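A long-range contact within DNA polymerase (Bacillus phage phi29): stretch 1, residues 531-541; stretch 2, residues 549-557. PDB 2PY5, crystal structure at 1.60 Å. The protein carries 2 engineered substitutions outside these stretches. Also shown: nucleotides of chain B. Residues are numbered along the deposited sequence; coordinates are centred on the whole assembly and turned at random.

Stretch 1 531-541: AGMTDKIKKEV
Stretch 2, residues 549-557: GFSRKMKPK

How do the two backbones lie against each other? Stretch 1 enters as a loop, extended except at Gly 532 with its positive phi, starts a short helix at Asp 535 and ends in a type I turn from Lys 538 to Val 541. Stretch 2 runs the opposite way past it: a strand through Ser 551 and Arg 552, a corner at Lys 553, and a second strand beyond it. Thr 534 CA lies 6.6 Å from Lys 555 CA, Ile 537 CA is 6.7 Å from Met 554 CA, and Val 541 CA is 8.7 Å from Phe 550 CA. No backbone-to-backbone hydrogen bond joins them, so side chains and one water do the work, burying 564 Å².

What fills the apolar centre? Ile 537, with chi1 m and chi2 t, sets CG2 3.7 Å from Phe 550 CE2 and CG1 3.7 Å from Met 554 CB; its branched chain thus reaches both residues. Phe 550 (chi1 t, chi2 101°) points toward stretch 1. Its ring edge meets Ile 537 CG2 and Glu 540 CB, while Val 541 CG2 comes within 3.8 Å of Phe 550 CZ and Met 533 CE within 4.1 Å of Phe 550 CE2. Met 554 (m, t, chi3 95°) is the residue most covered by the other stretch; its flexible thioether chain carries CE to 3.3 Å from CE of the all-t Lys 536.

Which charged groups find partners? Arg 552 NE donates to Glu 540 OE1 at 3.2 Å, nearly straight at 176°, forming a salt bridge in the plane of the guanidinium. Arg 552 (m, m, t, chi4 -82°) also uses NH1, donating to Ser 551 O at 2.8 Å. Glu 540 folds with chi1 m and chi2 m, leaving OE2 3.7 Å from Met 554 CE. Lys 555, extended with every chi t, gives a weak hydrogen bond from NZ to Gly 532 O at 3.3 Å. Glycine suits that place: at phi/psi 85/-12 a CB would press against the preceding carbonyl and lie 3.0 Å from Lys 555 NZ.

How are the polar atoms at the helix start satisfied? Thr 534 is the N-cap. With chi1 p, its OG1 accepts a weak capping bond from Ile 537 N at 3.3 Å, while its backbone O accepts from Lys 538 N at 3.0 Å. The same OG1 is 2.6 Å from the oxygen of water 1, which donates to Met 554 O, also at 2.6 Å, bridging a direct OG1-to-O gap of 4.3 Å between Thr 534 and Met 554. The methyl CG2 of Thr 534 packs 4.0 Å from Pro 556 CD.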

ATOM      1  N   ALA F 531       8.398   5.501  10.270  1.00 36.20           N
ATOM      2  CA  ALA F 531       7.873   5.723   8.924  1.00 36.19           C
ATOM      3  C   ALA F 531       8.865   6.533   8.114  1.00 35.13           C
ATOM      4  O   ALA F 531       9.363   7.561   8.577  1.00 37.79           O
ATOM      5  CB  ALA F 531       6.531   6.439   8.993  1.00 37.47           C
ATOM      6  N   GLY F 532       9.176   6.045   6.919  1.00 32.97           N
ATOM      7  CA  GLY F 532      10.082   6.739   6.020  1.00 34.44           C
ATOM      8  C   GLY F 532      11.542   6.437   6.270  1.00 35.22           C
ATOM      9  O   GLY F 532      12.389   6.777   5.446  1.00 35.81           O
ATOM     10  N   MET F 533      11.854   5.805   7.402  1.00 33.42           N
ATOM     11  CA  MET F 533      13.233   5.454   7.711  1.00 34.68           C
ATOM     12  C   MET F 533      13.608   4.239   6.876  1.00 35.51           C
ATOM     13  O   MET F 533      12.884   3.243   6.865  1.00 35.97           O
ATOM     14  CB  MET F 533      13.390   5.160   9.211  1.00 34.05           C
ATOM     15  CG  MET F 533      14.809   5.042   9.668  1.00 35.26           C
ATOM     16  SD  MET F 533      14.958   4.722  11.433  1.00 31.84           S
ATOM     17  CE  MET F 533      14.805   6.371  12.123  1.00 34.24           C
ATOM     18  N   THR F 534      14.720   4.329   6.154  1.00 35.02           N
ATOM     19  CA  THR F 534      15.190   3.206   5.343  1.00 36.72           C
ATOM     20  C   THR F 534      15.870   2.193   6.249  1.00 34.26           C
ATOM     21  O   THR F 534      16.171   2.498   7.398  1.00 35.78           O
ATOM     22  CB  THR F 534      16.211   3.640   4.293  1.00 36.75           C
ATOM     23  OG1 THR F 534      17.411   4.054   4.955  1.00 37.69           O
ATOM     24  CG2 THR F 534      15.663   4.788   3.437  1.00 39.23           C
ATOM     25  N   ASP F 535      16.127   0.997   5.728  1.00 36.01           N
ATOM     26  CA  ASP F 535      16.803  -0.047   6.505  1.00 35.63           C
ATOM     27  C   ASP F 535      18.232   0.340   6.886  1.00 34.77           C
ATOM     28  O   ASP F 535      18.677   0.042   7.989  1.00 34.26           O
ATOM     29  CB  ASP F 535      16.809  -1.389   5.754  1.00 38.55           C
ATOM     30  CG  ASP F 535      15.433  -2.027   5.679  1.00 40.54           C
ATOM     31  OD1 ASP F 535      14.617  -1.832   6.609  1.00 41.29           O
ATOM     32  OD2 ASP F 535      15.169  -2.738   4.685  1.00 43.75           O
ATOM     33  N   LYS F 536      18.951   1.009   5.981  1.00 31.95           N
ATOM     34  CA  LYS F 536      20.314   1.444   6.288  1.00 33.39           C
ATOM     35  C   LYS F 536      20.333   2.416   7.475  1.00 30.08           C
ATOM     36  O   LYS F 536      21.242   2.373   8.300  1.00 32.81           O
ATOM     37  CB  LYS F 536      20.985   2.106   5.072  1.00 34.67           C
ATOM     38  CG  LYS F 536      22.487   2.312   5.268  1.00 37.19           C
ATOM     39  CD  LYS F 536      23.175   2.996   4.098  1.00 38.90           C
ATOM     40  CE  LYS F 536      24.697   2.925   4.268  1.00 41.02           C
ATOM     41  NZ  LYS F 536      25.432   3.956   3.478  1.00 42.96           N
ATOM     42  N   ILE F 537      19.342   3.301   7.539  1.00 31.03           N
ATOM     43  CA  ILE F 537      19.238   4.251   8.647  1.00 28.97           C
ATOM     44  C   ILE F 537      18.843   3.511   9.938  1.00 29.94           C
ATOM     45  O   ILE F 537      19.374   3.799  11.000  1.00 30.75           O
ATOM     46  CB  ILE F 537      18.235   5.386   8.348  1.00 31.39           C
ATOM     47  CG1 ILE F 537      18.738   6.239   7.173  1.00 30.29           C
ATOM     48  CG2 ILE F 537      18.045   6.270   9.578  1.00 32.76           C
ATOM     49  CD1 ILE F 537      17.763   7.292   6.702  1.00 32.72           C
ATOM     50  N   LYS F 538      17.947   2.535   9.817  1.00 33.02           N
ATOM     51  CA  LYS F 538      17.565   1.685  10.960  1.00 31.18           C
ATOM     52  C   LYS F 538      18.764   0.987  11.643  1.00 31.16           C
ATOM     53  O   LYS F 538      18.786   0.823  12.871  1.00 30.69           O
ATOM     54  CB  LYS F 538      16.511   0.656  10.527  1.00 32.76           C
ATOM     55  CG  LYS F 538      15.124   1.254  10.326  1.00 32.12           C
ATOM     56  CD  LYS F 538      14.066   0.189  10.017  1.00 34.04           C
ATOM     57  CE  LYS F 538      12.657   0.764  10.176  1.00 36.32           C
ATOM     58  NZ  LYS F 538      11.581  -0.200   9.821  1.00 38.05           N
ATOM     59  N   LYS F 539      19.765   0.598  10.853  1.00 29.69           N
ATOM     60  CA  LYS F 539      21.013   0.046  11.385  1.00 31.96           C
ATOM     61  C   LYS F 539      21.751   0.997  12.346  1.00 30.60           C
ATOM     62  O   LYS F 539      22.479   0.550  13.228  1.00 31.89           O
ATOM     63  CB  LYS F 539      21.958  -0.350  10.240  1.00 34.05           C
ATOM     64  CG  LYS F 539      23.211  -1.058  10.727  1.00 35.71           C
ATOM     65  CD  LYS F 539      24.072  -1.616   9.624  1.00 35.79           C
ATOM     66  CE  LYS F 539      25.158  -2.497  10.228  1.00 37.35           C
ATOM     67  NZ  LYS F 539      26.208  -2.881   9.248  1.00 38.60           N
ATOM     68  N   GLU F 540      21.547   2.298  12.173  1.00 31.16           N
ATOM     69  CA  GLU F 540      22.236   3.315  12.980  1.00 32.88           C
ATOM     70  C   GLU F 540      21.581   3.524  14.343  1.00 31.08           C
ATOM     71  O   GLU F 540      22.194   4.083  15.260  1.00 32.26           O
ATOM     72  CB  GLU F 540      22.246   4.662  12.240  1.00 34.11           C
ATOM     73  CG  GLU F 540      22.705   4.618  10.774  1.00 37.09           C
ATOM     74  CD  GLU F 540      24.201   4.807  10.604  1.00 37.39           C
ATOM     75  OE1 GLU F 540      24.827   5.474  11.446  1.00 38.40           O
ATOM     76  OE2 GLU F 540      24.748   4.299   9.606  1.00 41.15           O
ATOM     77  N   VAL F 541      20.328   3.080  14.480  1.00 27.45           N
ATOM     78  CA  VAL F 541      19.525   3.379  15.655  1.00 26.68           C
ATOM     79  C   VAL F 541      19.889   2.493  16.863  1.00 24.70           C
ATOM     80  O   VAL F 541      20.125   1.286  16.724  1.00 26.27           O
ATOM     81  CB  VAL F 541      18.011   3.228  15.343  1.00 25.48           C
ATOM     82  CG1 VAL F 541      17.176   3.408  16.592  1.00 25.60           C
ATOM     83  CG2 VAL F 541      17.577   4.215  14.237  1.00 27.17           C
ATOM     84  N   GLY F 549      15.180  14.518  16.761  1.00 29.69           N
ATOM     85  CA  GLY F 549      16.397  15.211  16.310  1.00 29.29           C
ATOM     86  C   GLY F 549      17.416  14.265  15.688  1.00 27.41           C
ATOM     87  O   GLY F 549      18.342  14.709  15.015  1.00 28.68           O
ATOM     88  N   PHE F 550      17.250  12.965  15.918  1.00 26.72           N
ATOM     89  CA  PHE F 550      18.071  11.956  15.254  1.00 28.03           C
ATOM     90  C   PHE F 550      18.035  12.219  13.757  1.00 28.41           C
ATOM     91  O   PHE F 550      16.951  12.333  13.178  1.00 25.63           O
ATOM     92  CB  PHE F 550      17.536  10.542  15.566  1.00 27.34           C
ATOM     93  CG  PHE F 550      18.219   9.430  14.794  1.00 30.69           C
ATOM     94  CD1 PHE F 550      19.195   8.645  15.402  1.00 29.74           C
ATOM     95  CD2 PHE F 550      17.854   9.142  13.478  1.00 29.12           C
ATOM     96  CE1 PHE F 550      19.815   7.612  14.697  1.00 31.22           C
ATOM     97  CE2 PHE F 550      18.470   8.121  12.770  1.00 28.88           C
ATOM     98  CZ  PHE F 550      19.451   7.352  13.389  1.00 27.23           C
ATOM     99  N   SER F 551      19.210  12.316  13.129  1.00 29.34           N
ATOM    100  CA  SER F 551      19.300  12.672  11.711  1.00 30.36           C
ATOM    101  C   SER F 551      20.428  11.930  10.996  1.00 29.84           C
ATOM    102  O   SER F 551      21.510  11.760  11.552  1.00 29.71           O
ATOM    103  CB  SER F 551      19.508  14.189  11.558  1.00 30.12           C
ATOM    104  OG  SER F 551      19.468  14.588  10.198  1.00 32.64           O
ATOM    105  N   ARG F 552      20.161  11.502   9.763  1.00 28.15           N
ATOM    106  CA  ARG F 552      21.168  10.882   8.904  1.00 30.03           C
ATOM    107  C   ARG F 552      20.933  11.327   7.463  1.00 32.31           C
ATOM    108  O   ARG F 552      19.792  11.364   7.000  1.00 30.76           O
ATOM    109  CB  ARG F 552      21.107   9.350   8.987  1.00 31.63           C
ATOM    110  CG  ARG F 552      21.467   8.750  10.344  1.00 31.64           C
ATOM    111  CD  ARG F 552      22.937   8.957  10.695  1.00 32.41           C
ATOM    112  NE  ARG F 552      23.315   8.236  11.909  1.00 30.81           N
ATOM    113  CZ  ARG F 552      23.103   8.661  13.152  1.00 31.86           C
ATOM    114  NH1 ARG F 552      22.498   9.818  13.380  1.00 31.13           N
ATOM    115  NH2 ARG F 552      23.490   7.918  14.181  1.00 32.55           N
ATOM    116  N   LYS F 553      22.005  11.662   6.753  1.00 31.97           N
ATOM    117  CA  LYS F 553      21.889  12.068   5.353  1.00 32.86           C
ATOM    118  C   LYS F 553      22.032  10.847   4.457  1.00 31.76           C
ATOM    119  O   LYS F 553      23.004  10.700   3.712  1.00 30.07           O
ATOM    120  CB  LYS F 553      22.928  13.130   5.009  1.00 34.57           C
ATOM    121  CG  LYS F 553      22.650  13.816   3.704  1.00 37.94           C
ATOM    122  CD  LYS F 553      23.667  14.908   3.434  1.00 40.84           C
ATOM    123  CE  LYS F 553      23.480  15.499   2.055  1.00 43.62           C
ATOM    124  NZ  LYS F 553      22.041  15.742   1.748  1.00 44.74           N
ATOM    125  N   MET F 554      21.033   9.976   4.544  1.00 31.50           N
ATOM    126  CA  MET F 554      21.107   8.645   3.971  1.00 32.71           C
ATOM    127  C   MET F 554      19.816   8.208   3.292  1.00 33.08           C
ATOM    128  O   MET F 554      19.708   7.045   2.906  1.00 35.43           O
ATOM    129  CB  MET F 554      21.430   7.634   5.068  1.00 32.92           C
ATOM    130  CG  MET F 554      22.727   7.879   5.797  1.00 33.50           C
ATOM    131  SD  MET F 554      22.995   6.631   7.065  1.00 34.60           S
ATOM    132  CE  MET F 554      24.019   5.468   6.181  1.00 37.10           C
ATOM    133  N   LYS F 555      18.849   9.115   3.135  1.00 31.72           N
ATOM    134  CA  LYS F 555      17.561   8.743   2.549  1.00 31.75           C
ATOM    135  C   LYS F 555      17.526   9.104   1.078  1.00 32.05           C
ATOM    136  O   LYS F 555      17.541  10.280   0.734  1.00 34.16           O
ATOM    137  CB  LYS F 555      16.385   9.409   3.264  1.00 33.63           C
ATOM    138  CG  LYS F 555      15.022   8.842   2.832  1.00 36.59           C
ATOM    139  CD  LYS F 555      13.890   9.630   3.431  1.00 39.81           C
ATOM    140  CE  LYS F 555      12.528   9.043   3.068  1.00 41.95           C
ATOM    141  NZ  LYS F 555      11.464   9.562   3.972  1.00 45.33           N
ATOM    142  N   PRO F 556      17.473   8.088   0.207  1.00 32.67           N
ATOM    143  CA  PRO F 556      17.365   8.374  -1.224  1.00 32.76           C
ATOM    144  C   PRO F 556      16.072   9.123  -1.563  1.00 32.71           C
ATOM    145  O   PRO F 556      14.979   8.709  -1.129  1.00 34.98           O
ATOM    146  CB  PRO F 556      17.358   6.980  -1.861  1.00 35.21           C
ATOM    147  CG  PRO F 556      17.885   6.067  -0.844  1.00 35.39           C
ATOM    148  CD  PRO F 556      17.548   6.645   0.476  1.00 34.13           C
ATOM    149  N   LYS F 557      16.216  10.216  -2.310  1.00 31.91           N
ATOM    150  CA  LYS F 557      15.098  10.990  -2.841  1.00 30.94           C
ATOM    151  C   LYS F 557      15.254  11.100  -4.357  1.00 28.51           C
ATOM    152  O   LYS F 557      16.309  11.478  -4.837  1.00 30.24           O
ATOM    153  CB  LYS F 557      15.088  12.389  -2.236  1.00 32.80           C
TER
ATOM    154  O5'  DG B   1       7.041  11.521  12.082  1.00 77.06           O
ATOM    155  C5'  DG B   1       8.054  11.947  11.158  1.00 76.17           C
ATOM    156  C4'  DG B   1       7.487  12.162   9.768  1.00 74.69           C
ATOM    157  O4'  DG B   1       6.856  10.945   9.309  1.00 73.74           O
ATOM    158  C3'  DG B   1       6.400  13.237   9.675  1.00 74.16           C
ATOM    159  O3'  DG B   1       6.888  14.489   9.117  1.00 74.62           O
ATOM    160  C2'  DG B   1       5.274  12.579   8.866  1.00 73.12           C
ATOM    161  C1'  DG B   1       5.923  11.308   8.320  1.00 71.23           C
ATOM    162  N9   DG B   1       5.054  10.154   8.078  1.00 70.58           N
ATOM    163  C8   DG B   1       3.909   9.783   8.749  1.00 70.10           C
ATOM    164  N7   DG B   1       3.368   8.689   8.291  1.00 70.04           N
ATOM    165  C5   DG B   1       4.206   8.305   7.251  1.00 70.05           C
ATOM    166  C6   DG B   1       4.133   7.194   6.376  1.00 69.83           C
ATOM    167  O6   DG B   1       3.280   6.294   6.346  1.00 70.07           O
ATOM    168  N1   DG B   1       5.189   7.182   5.463  1.00 69.63           N
ATOM    169  C2   DG B   1       6.193   8.120   5.397  1.00 69.84           C
ATOM    170  N2   DG B   1       7.126   7.937   4.448  1.00 69.85           N
ATOM    171  N3   DG B   1       6.272   9.166   6.213  1.00 69.71           N
ATOM    172  C4   DG B   1       5.251   9.196   7.110  1.00 69.98           C
HETATM  173  O   HOH W   1      19.286   4.511   3.279  1.00 33.98           O